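Local coordinates for protein TetR family transcriptional regulator (Mycobacterium smegmatis, PDB 5XS9) that probably represses genes of biotin metabolism by binding operator DNA as a dimer through helix-turn-helix domains of the TetR type, at residues A[48-51]-A[52-56]; A[135-138]-A[139-143]; A[28-32]-A[33-37]. One frame throughout, in Å; residues are numbered along the deposited sequence.

Interaction 1. Residues A[48-51]-A[52-56]; sequences QELL and GAVAD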
ATOM      1  N   GLN A  48      -0.577 -12.173 -14.662  1.00 39.41           N
ATOM      2  CA  GLN A  48       0.173 -10.931 -14.385  1.00 47.00           C
ATOM      3  C   GLN A  48       0.243 -10.025 -15.574  1.00 43.84           C
ATOM      4  O   GLN A  48       0.265  -8.826 -15.392  1.00 38.83           O
ATOM      5  CB  GLN A  48       1.626 -11.168 -13.948  1.00 55.37           C
ATOM      6  CG  GLN A  48       1.768 -12.120 -12.793  1.00 67.19           C
ATOM      7  CD  GLN A  48       1.840 -13.567 -13.285  1.00 75.99           C
ATOM      8  OE1 GLN A  48       0.859 -14.317 -13.194  1.00 72.60           O
ATOM      9  NE2 GLN A  48       3.001 -13.951 -13.857  1.00 85.29           N
ATOM     10  N   GLU A  49       0.322 -10.561 -16.803  1.00 39.05           N
ATOM     11  CA  GLU A  49       0.267  -9.690 -17.956  1.00 36.56           C
ATOM     12  C   GLU A  49      -1.096  -9.160 -18.120  1.00 36.02           C
ATOM     13  O   GLU A  49      -1.255  -8.040 -18.551  1.00 40.52           O
ATOM     14  CB  GLU A  49       0.686 -10.432 -19.255  1.00 44.16           C
ATOM     15  CG  GLU A  49       2.179 -10.776 -19.298  1.00 44.70           C
ATOM     16  CD  GLU A  49       2.635 -11.382 -20.649  1.00 49.48           C
ATOM     17  OE1 GLU A  49       1.885 -11.440 -21.686  1.00 44.50           O
ATOM     18  OE2 GLU A  49       3.781 -11.812 -20.633  1.00 53.73           O
ATOM     19  N   LEU A  50      -2.132  -9.959 -17.825  1.00 37.04           N
ATOM     20  CA  LEU A  50      -3.491  -9.430 -17.972  1.00 37.35           C
ATOM     21  C   LEU A  50      -3.665  -8.289 -16.970  1.00 36.59           C
ATOM     22  O   LEU A  50      -4.188  -7.249 -17.289  1.00 38.90           O
ATOM     23  CB  LEU A  50      -4.546 -10.494 -17.680  1.00 39.49           C
ATOM     24  CG  LEU A  50      -5.997  -9.977 -17.510  1.00 39.77           C
ATOM     25  CD1 LEU A  50      -6.475  -9.302 -18.761  1.00 46.48           C
ATOM     26  CD2 LEU A  50      -6.965 -11.050 -17.055  1.00 48.31           C
ATOM     27  N   LEU A  51      -3.249  -8.501 -15.737  1.00 36.65           N
ATOM     28  CA  LEU A  51      -3.423  -7.435 -14.723  1.00 38.99           C
ATOM     29  C   LEU A  51      -2.675  -6.171 -15.105  1.00 36.93           C
ATOM     30  O   LEU A  51      -3.216  -5.071 -14.929  1.00 35.97           O
ATOM     31  CB  LEU A  51      -3.016  -7.937 -13.336  1.00 39.02           C
ATOM     32  CG  LEU A  51      -3.931  -9.020 -12.750  1.00 44.49           C
ATOM     33  CD1 LEU A  51      -3.270  -9.677 -11.514  1.00 50.88           C
ATOM     34  CD2 LEU A  51      -5.274  -8.460 -12.390  1.00 46.81           C
ATOM     35  N   GLY A  52      -1.455  -6.319 -15.633  1.00 36.29           N
ATOM     36  CA  GLY A  52      -0.695  -5.180 -16.200  1.00 38.91           C
ATOM     37  C   GLY A  52      -1.446  -4.343 -17.267  1.00 37.77           C
ATOM     38  O   GLY A  52      -1.411  -3.101 -17.250  1.00 37.11           O
ATOM     39  N   ALA A  53      -2.124  -5.014 -18.192  1.00 37.92           N
ATOM     40  CA  ALA A  53      -2.887  -4.321 -19.214  1.00 39.30           C
ATOM     41  C   ALA A  53      -4.068  -3.656 -18.591  1.00 33.84           C
ATOM     42  O   ALA A  53      -4.457  -2.587 -18.971  1.00 35.83           O
ATOM     43  CB  ALA A  53      -3.375  -5.323 -20.272  1.00 43.40           C
ATOM     44  N   VAL A  54      -4.721  -4.320 -17.651  1.00 34.70           N
ATOM     45  CA  VAL A  54      -5.846  -3.701 -17.021  1.00 37.86           C
ATOM     46  C   VAL A  54      -5.343  -2.458 -16.197  1.00 39.31           C
ATOM     47  O   VAL A  54      -6.007  -1.376 -16.178  1.00 37.83           O
ATOM     48  CB  VAL A  54      -6.582  -4.670 -16.091  1.00 39.48           C
ATOM     49  CG1 VAL A  54      -7.537  -3.919 -15.213  1.00 38.67           C
ATOM     50  CG2 VAL A  54      -7.321  -5.739 -16.866  1.00 37.85           C
ATOM     51  N   ALA A  55      -4.219  -2.615 -15.505  1.00 37.85           N
ATOM     52  CA  ALA A  55      -3.554  -1.424 -14.819  1.00 41.09           C
ATOM     53  C   ALA A  55      -3.338  -0.235 -15.804  1.00 40.33           C
ATOM     54  O   ALA A  55      -3.726   0.915 -15.522  1.00 39.05           O
ATOM     55  CB  ALA A  55      -2.241  -1.837 -14.173  1.00 41.06           C
ATOM     56  N   ASP A  56      -2.784  -0.516 -16.992  1.00 37.39           N
ATOM     57  CA  ASP A  56      -2.549   0.582 -17.971  1.00 39.95           C
ATOM     58  C   ASP A  56      -3.788   1.184 -18.513  1.00 39.73           C
ATOM     59  O   ASP A  56      -3.832   2.367 -18.767  1.00 40.98           O
ATOM     60  CB  ASP A  56      -1.593   0.165 -19.054  1.00 45.60           C
ATOM     61  CG  ASP A  56      -0.216  -0.049 -18.486  1.00 45.36           C
ATOM     62  OD1 ASP A  56       0.123   0.558 -17.429  1.00 44.83           O
ATOM     63  OD2 ASP A  56       0.544  -0.799 -19.042  1.00 42.92           O
TER
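L50 and V54 meet one turn apart on helix 47-58. Their branches cross at an angle, with CD1 of L50 4.1 Å from CG2 of V54. L50 sends CG to the side of its own carbonyl carbon (chi1 167°). V54 brings CG2 up beside its backbone N, which sets this methyl over the preceding turn. CG2 of V54 also rests 3.5 Å from O of L50. O of L50 in turn accepts the backbone bond from N of V54 at 3.0 Å, so hydrogen bond and methyl contact converge on one carbonyl. L50 and V54 are buried against A12 of helix 5-19, and L50 also reaches M26 and L29 of helix 26-33.

Helix 47-58 comes after the two helices of the helix-turn-helix motif in the chain. In TetR regulators the corresponding helix connects the DNA-binding domain to the C-terminal core. Its sides face different neighbours here. L51 keeps CG beside its backbone N (chi1 -68°), and its side chain packs on L95 and S99 of helix 92-101. A55 touches the same two residues. CB of A55 lies 3.5 Å from O of L51, and N of A55 donates to O of L51 at 2.7 Å. CB of A53 is 3.6 Å from O of L50 and packs on V9 and F44.

Polar groups tie the helix to its surroundings. OE1 of E49 accepts from N of A45, and the backbone N of E49 donates to OD1 of N46, before the helix. At the other end, D56 takes bonds from the backbone N atoms of V106 and V107, at the start of helix 106-122, and its OD1 is also bonded to OG of S105.

Interaction 2. Residues A[135-138]-A[139-143]; sequences TVIY and YVLGF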
ATOM      1  N   THR A 135       9.349   7.257  -3.838  1.00 30.31           N
ATOM      2  CA  THR A 135       8.896   7.649  -2.525  1.00 30.67           C
ATOM      3  C   THR A 135       7.468   8.268  -2.601  1.00 30.75           C
ATOM      4  O   THR A 135       6.554   7.888  -1.835  1.00 30.90           O
ATOM      5  CB  THR A 135       9.889   8.600  -1.865  1.00 31.90           C
ATOM      6  OG1 THR A 135      11.161   7.899  -1.565  1.00 31.19           O
ATOM      7  CG2 THR A 135       9.294   9.117  -0.543  1.00 30.74           C
ATOM      8  N   VAL A 136       7.296   9.177  -3.536  1.00 28.29           N
ATOM      9  CA  VAL A 136       5.984   9.773  -3.786  1.00 29.64           C
ATOM     10  C   VAL A 136       4.995   8.718  -4.208  1.00 32.96           C
ATOM     11  O   VAL A 136       3.880   8.664  -3.647  1.00 29.01           O
ATOM     12  CB  VAL A 136       6.099  10.880  -4.828  1.00 28.87           C
ATOM     13  CG1 VAL A 136       4.715  11.498  -5.212  1.00 30.16           C
ATOM     14  CG2 VAL A 136       7.091  11.972  -4.354  1.00 32.07           C
ATOM     15  N   ILE A 137       5.396   7.807  -5.113  1.00 28.00           N
ATOM     16  CA  ILE A 137       4.447   6.786  -5.537  1.00 29.30           C
ATOM     17  C   ILE A 137       4.041   5.896  -4.387  1.00 32.15           C
ATOM     18  O   ILE A 137       2.863   5.501  -4.307  1.00 28.16           O
ATOM     19  CB  ILE A 137       4.991   5.946  -6.729  1.00 32.00           C
ATOM     20  CG1 ILE A 137       5.035   6.796  -7.960  1.00 39.55           C
ATOM     21  CG2 ILE A 137       4.153   4.731  -7.000  1.00 36.06           C
ATOM     22  CD1 ILE A 137       3.699   7.367  -8.373  1.00 41.53           C
ATOM     23  N   TYR A 138       5.024   5.464  -3.573  1.00 28.04           N
ATOM     24  CA  TYR A 138       4.688   4.615  -2.479  1.00 30.32           C
ATOM     25  C   TYR A 138       3.708   5.276  -1.533  1.00 28.97           C
ATOM     26  O   TYR A 138       2.800   4.604  -1.014  1.00 31.79           O
ATOM     27  CB  TYR A 138       5.916   4.144  -1.733  1.00 29.78           C
ATOM     28  CG  TYR A 138       6.836   3.288  -2.543  1.00 29.90           C
ATOM     29  CD1 TYR A 138       6.357   2.271  -3.330  1.00 31.15           C
ATOM     30  CD2 TYR A 138       8.227   3.458  -2.457  1.00 34.06           C
ATOM     31  CE1 TYR A 138       7.221   1.519  -4.071  1.00 33.09           C
ATOM     32  CE2 TYR A 138       9.098   2.659  -3.151  1.00 30.86           C
ATOM     33  CZ  TYR A 138       8.595   1.675  -3.930  1.00 34.10           C
ATOM     34  OH  TYR A 138       9.442   0.863  -4.688  1.00 34.28           O
ATOM     35  N   TYR A 139       3.899   6.540  -1.274  1.00 29.03           N
ATOM     36  CA  TYR A 139       2.905   7.262  -0.484  1.00 30.65           C
ATOM     37  C   TYR A 139       1.483   7.213  -1.112  1.00 29.61           C
ATOM     38  O   TYR A 139       0.468   6.919  -0.431  1.00 27.42           O
ATOM     39  CB  TYR A 139       3.317   8.699  -0.216  1.00 29.86           C
ATOM     40  CG  TYR A 139       2.167   9.586   0.236  1.00 28.51           C
ATOM     41  CD1 TYR A 139       1.585   9.416   1.472  1.00 28.33           C
ATOM     42  CD2 TYR A 139       1.551  10.484  -0.640  1.00 26.20           C
ATOM     43  CE1 TYR A 139       0.521  10.200   1.885  1.00 30.06           C
ATOM     44  CE2 TYR A 139       0.452  11.233  -0.248  1.00 28.18           C
ATOM     45  CZ  TYR A 139      -0.072  11.099   1.027  1.00 30.70           C
ATOM     46  OH  TYR A 139      -1.156  11.879   1.497  1.00 31.16           O
ATOM     47  N   VAL A 140       1.426   7.489  -2.390  1.00 29.29           N
ATOM     48  CA  VAL A 140       0.119   7.599  -3.067  1.00 28.81           C
ATOM     49  C   VAL A 140      -0.558   6.214  -3.088  1.00 30.75           C
ATOM     50  O   VAL A 140      -1.751   6.059  -2.829  1.00 29.93           O
ATOM     51  CB  VAL A 140       0.252   8.087  -4.508  1.00 30.55           C
ATOM     52  CG1 VAL A 140      -1.115   7.922  -5.243  1.00 33.15           C
ATOM     53  CG2 VAL A 140       0.758   9.486  -4.549  1.00 29.83           C
ATOM     54  N   LEU A 141       0.211   5.182  -3.351  1.00 31.90           N
ATOM     55  CA  LEU A 141      -0.328   3.849  -3.289  1.00 33.27           C
ATOM     56  C   LEU A 141      -0.736   3.336  -1.914  1.00 31.01           C
ATOM     57  O   LEU A 141      -1.800   2.694  -1.771  1.00 31.73           O
ATOM     58  CB  LEU A 141       0.603   2.825  -4.021  1.00 33.39           C
ATOM     59  CG  LEU A 141       0.900   3.071  -5.477  1.00 31.27           C
ATOM     60  CD1 LEU A 141       2.019   2.092  -5.871  1.00 34.98           C
ATOM     61  CD2 LEU A 141      -0.334   2.927  -6.312  1.00 36.12           C
ATOM     62  N   GLY A 142       0.060   3.583  -0.893  1.00 31.02           N
ATOM     63  CA  GLY A 142      -0.313   3.191   0.487  1.00 30.44           C
ATOM     64  C   GLY A 142      -1.567   3.960   0.936  1.00 28.80           C
ATOM     65  O   GLY A 142      -2.517   3.398   1.501  1.00 28.96           O
ATOM     66  N   PHE A 143      -1.576   5.234   0.650  1.00 28.07           N
ATOM     67  CA  PHE A 143      -2.719   6.095   1.017  1.00 29.14           C
ATOM     68  C   PHE A 143      -3.981   5.567   0.383  1.00 32.29           C
ATOM     69  O   PHE A 143      -4.975   5.360   1.060  1.00 31.37           O
ATOM     70  CB  PHE A 143      -2.492   7.530   0.601  1.00 31.10           C
ATOM     71  CG  PHE A 143      -3.612   8.472   0.972  1.00 29.47           C
ATOM     72  CD1 PHE A 143      -3.495   9.262   2.107  1.00 29.73           C
ATOM     73  CD2 PHE A 143      -4.764   8.516   0.241  1.00 28.18           C
ATOM     74  CE1 PHE A 143      -4.470  10.132   2.498  1.00 34.74           C
ATOM     75  CE2 PHE A 143      -5.804   9.398   0.625  1.00 30.75           C
ATOM     76  CZ  PHE A 143      -5.629  10.227   1.732  1.00 31.96           C
TER
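T135, V136, I137 and Y138 each accept an alpha-helical hydrogen bond from the residue four places on, and the shortest of the four runs 2.8 Å from N of L141 to O of I137. The turns belong to helix 129-155 in the C-terminal domain. The second subunit packs against this helix, as in the helical dimer interface of TetR regulators.

I137 and L141 make the tightest apolar contact. Their side chains lie alongside each other and point the same way. CG2 of I137 is 3.6 Å from CD1 of L141. This branch of I137 is anti to the backbone N, while L141 turns CG beside its own N (chi1 -58°). CG of L141 is thereby 3.3 Å from O of I137. Both residues pack on F100 of helix 92-101. V136 and V140 touch more loosely, CG1 of V136 to CG2 of V140 at 4.5 Å, and both rest on C79 of helix 71-87.

The tyrosines serve other surfaces. OH of Y138 is hydrogen-bonded to OD2 of D146 of the second subunit. The Y138 ring meets that of F143 of the second subunit, with the planes steeply inclined. The bond joins a hydroxyl of a buried tyrosine to a carboxylate across the interface. Y139 directs CG anti to its backbone N (chi1 163°). Its ring packs on L178 and L181 of helix 170-186, and its OH is bonded to O of F174. CB of F143 of the same chain lies over one face of the Y139 ring, near the rim. At the edge of that ring, close to its plane, is O of V136, which is also 3.5 Å from CB of Y139.

Interaction 3. Residues A[28-32]-A[33-37]; sequences RLARE and LDVTP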
ATOM      1  N   ARG A  28     -12.400 -16.707 -15.648  1.00 44.17           N
ATOM      2  CA  ARG A  28     -13.619 -15.869 -15.579  1.00 45.69           C
ATOM      3  C   ARG A  28     -13.759 -14.945 -16.789  1.00 45.77           C
ATOM      4  O   ARG A  28     -14.845 -14.740 -17.318  1.00 46.22           O
ATOM      5  CB  ARG A  28     -13.625 -15.027 -14.281  1.00 46.71           C
ATOM      6  CG  ARG A  28     -14.811 -14.076 -14.169  1.00 49.54           C
ATOM      7  CD  ARG A  28     -16.036 -14.848 -13.804  1.00 54.22           C
ATOM      8  NE  ARG A  28     -17.217 -13.995 -13.799  1.00 57.31           N
ATOM      9  CZ  ARG A  28     -17.807 -13.491 -12.714  1.00 62.84           C
ATOM     10  NH1 ARG A  28     -17.346 -13.707 -11.469  1.00 60.07           N
ATOM     11  NH2 ARG A  28     -18.895 -12.751 -12.879  1.00 72.07           N
ATOM     12  N   LEU A  29     -12.635 -14.388 -17.224  1.00 44.45           N
ATOM     13  CA  LEU A  29     -12.632 -13.484 -18.355  1.00 42.58           C
ATOM     14  C   LEU A  29     -13.131 -14.248 -19.592  1.00 48.99           C
ATOM     15  O   LEU A  29     -13.929 -13.711 -20.354  1.00 43.40           O
ATOM     16  CB  LEU A  29     -11.209 -12.973 -18.619  1.00 39.28           C
ATOM     17  CG  LEU A  29     -11.044 -11.919 -19.706  1.00 40.81           C
ATOM     18  CD1 LEU A  29     -12.000 -10.702 -19.569  1.00 41.83           C
ATOM     19  CD2 LEU A  29      -9.580 -11.547 -19.701  1.00 46.49           C
ATOM     20  N   ALA A  30     -12.615 -15.467 -19.805  1.00 45.08           N
ATOM     21  CA  ALA A  30     -13.056 -16.287 -20.960  1.00 50.16           C
ATOM     22  C   ALA A  30     -14.560 -16.585 -20.903  1.00 53.52           C
ATOM     23  O   ALA A  30     -15.248 -16.501 -21.914  1.00 46.08           O
ATOM     24  CB  ALA A  30     -12.282 -17.569 -21.071  1.00 49.98           C
ATOM     25  N   ARG A  31     -15.064 -16.894 -19.720  1.00 50.65           N
ATOM     26  CA  ARG A  31     -16.499 -17.094 -19.570  1.00 55.23           C
ATOM     27  C   ARG A  31     -17.308 -15.824 -19.928  1.00 59.23           C
ATOM     28  O   ARG A  31     -18.217 -15.922 -20.720  1.00 51.00           O
ATOM     29  CB  ARG A  31     -16.817 -17.602 -18.182  1.00 58.38           C
ATOM     30  CG  ARG A  31     -18.290 -17.831 -17.940  1.00 64.63           C
ATOM     31  CD  ARG A  31     -18.513 -18.796 -16.791  1.00 74.22           C
ATOM     32  NE  ARG A  31     -18.146 -18.343 -15.429  1.00 77.91           N
ATOM     33  CZ  ARG A  31     -18.752 -17.370 -14.737  1.00 77.43           C
ATOM     34  NH1 ARG A  31     -19.728 -16.625 -15.280  1.00 80.40           N
ATOM     35  NH2 ARG A  31     -18.356 -17.114 -13.480  1.00 74.48           N
ATOM     36  N   GLU A  32     -16.907 -14.643 -19.433  1.00 52.00           N
ATOM     37  CA  GLU A  32     -17.595 -13.412 -19.733  1.00 51.24           C
ATOM     38  C   GLU A  32     -17.534 -13.031 -21.189  1.00 54.17           C
ATOM     39  O   GLU A  32     -18.450 -12.402 -21.696  1.00 54.19           O
ATOM     40  CB  GLU A  32     -17.054 -12.253 -18.908  1.00 52.83           C
ATOM     41  CG  GLU A  32     -17.248 -12.422 -17.405  1.00 60.55           C
ATOM     42  CD  GLU A  32     -18.702 -12.539 -16.966  1.00 65.72           C
ATOM     43  OE1 GLU A  32     -19.605 -12.011 -17.620  1.00 64.01           O
ATOM     44  OE2 GLU A  32     -18.931 -13.165 -15.933  1.00 72.62           O
ATOM     45  N   LEU A  33     -16.449 -13.346 -21.876  1.00 48.15           N
ATOM     46  CA  LEU A  33     -16.389 -13.094 -23.289  1.00 49.79           C
ATOM     47  C   LEU A  33     -17.057 -14.239 -24.090  1.00 57.50           C
ATOM     48  O   LEU A  33     -17.155 -14.145 -25.299  1.00 58.25           O
ATOM     49  CB  LEU A  33     -14.959 -12.896 -23.774  1.00 47.70           C
ATOM     50  CG  LEU A  33     -14.248 -11.655 -23.236  1.00 47.01           C
ATOM     51  CD1 LEU A  33     -12.782 -11.870 -23.419  1.00 51.44           C
ATOM     52  CD2 LEU A  33     -14.737 -10.423 -23.978  1.00 55.05           C
ATOM     53  N   ASP A  34     -17.470 -15.311 -23.417  1.00 61.33           N
ATOM     54  CA  ASP A  34     -18.055 -16.453 -24.080  1.00 68.67           C
ATOM     55  C   ASP A  34     -17.068 -16.881 -25.161  1.00 62.84           C
ATOM     56  O   ASP A  34     -17.388 -16.842 -26.343  1.00 67.08           O
ATOM     57  CB  ASP A  34     -19.464 -16.111 -24.637  1.00 69.93           C
ATOM     58  CG  ASP A  34     -20.265 -17.348 -25.041  1.00 74.59           C
ATOM     59  OD1 ASP A  34     -19.841 -18.469 -24.730  1.00 78.45           O
ATOM     60  OD2 ASP A  34     -21.330 -17.198 -25.672  1.00 87.26           O
ATOM     61  N   VAL A  35     -15.842 -17.214 -24.742  1.00 55.46           N
ATOM     62  CA  VAL A  35     -14.843 -17.818 -25.618  1.00 47.99           C
ATOM     63  C   VAL A  35     -14.153 -18.957 -24.910  1.00 52.65           C
ATOM     64  O   VAL A  35     -14.212 -19.092 -23.697  1.00 49.49           O
ATOM     65  CB  VAL A  35     -13.815 -16.842 -26.162  1.00 55.29           C
ATOM     66  CG1 VAL A  35     -14.500 -15.784 -26.996  1.00 60.15           C
ATOM     67  CG2 VAL A  35     -12.966 -16.214 -25.035  1.00 60.49           C
ATOM     68  N   THR A  36     -13.542 -19.821 -25.704  1.00 58.54           N
ATOM     69  CA  THR A  36     -12.715 -20.900 -25.187  1.00 56.42           C
ATOM     70  C   THR A  36     -11.525 -20.217 -24.454  1.00 53.72           C
ATOM     71  O   THR A  36     -11.020 -19.236 -24.964  1.00 51.10           O
ATOM     72  CB  THR A  36     -12.250 -21.787 -26.393  1.00 57.53           C
ATOM     73  OG1 THR A  36     -11.614 -22.968 -25.927  1.00 54.06           O
ATOM     74  CG2 THR A  36     -11.265 -21.072 -27.356  1.00 57.56           C
ATOM     75  N   PRO A  37     -11.062 -20.719 -23.288  1.00 56.98           N
ATOM     76  CA  PRO A  37      -9.990 -20.037 -22.525  1.00 47.86           C
ATOM     77  C   PRO A  37      -8.687 -19.866 -23.247  1.00 48.07           C
ATOM     78  O   PRO A  37      -7.986 -18.852 -23.118  1.00 47.19           O
ATOM     79  CB  PRO A  37      -9.789 -20.942 -21.315  1.00 60.30           C
ATOM     80  CG  PRO A  37     -11.099 -21.634 -21.163  1.00 60.26           C
ATOM     81  CD  PRO A  37     -11.666 -21.823 -22.521  1.00 64.45           C
TER
HETATM   82  O   HOH W   1     -19.455 -18.265 -21.305  1.00 60.80           O
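L29 and L33 lie side by side and point the same way, one turn apart at the end of helix 26-33. CD1 of L29 is 4.1 Å from CD1 of L33. L29 holds CG anti to its backbone N (chi1 -175°), whereas L33 holds CG beside its own N. That puts CG of L33 3.6 Å from O of L29. Both leucines pack on L40, and helix 5-19 adds I15 under L29 and A11 under L33.

CB of A30 is 3.7 Å from CA of P37, where the chain folds back past the helix, and 4.2 Å from CG2 of V35. That methyl of V35 stands between the backbone N and the carbonyl carbon.

The helix closes in a Schellman motif. D34 has positive phi (53°), and two backbone bonds return to the last turn. N of V35 donates to O of A30 in a nearly straight bond of 3.0 Å. N of D34 donates to O of R31 from well above the carbonyl plane. The A30 and V35 contact gives this cap an apolar side as well. The motif ends the first helix of the helix-turn-helix and begins the turn toward the segment that in TetR regulators carries the DNA-recognition helix.

A water donates to O of R31 and, weakly, to OD1 of D34. Further out, R28 grips E32 side-on through NE and NH2. NE of R28 is 2.9 Å from OE2 of E32, and NH2 donates to the same oxygen. OE2 offers NE its anti lone pair, while NH2 comes from above the carboxylate plane. E32 bends at chi2 (-61°), which curls its carboxylate back toward R28. R31 adds a long charge contact, its NH1 3.6 Å from OE2 of E32 with no N-H aimed at the oxygen.

Interactions 1 and 3 belong to the helix-turn-helix end of the chain and touch each other, CD2 of L50 lying 3.8 Å from CD2 of L29. Interaction 3 closes helix 26-33 and interaction 1 lies within helix 47-58, farther along the chain; these leucines join the two helices. Interaction 2 lies in the C-terminal domain, across the chain's centre from both, and its nearest atoms are about 9 Å from interaction 1 and about 22 Å from interaction 3. Exposure follows position. Interaction 2 is buried, and its tyrosine hydroxyls find partners within the core and the dimer. Interaction 1 is partly buried between two domains. Interaction 3 is the most exposed, with a salt-bridge network and a helix end.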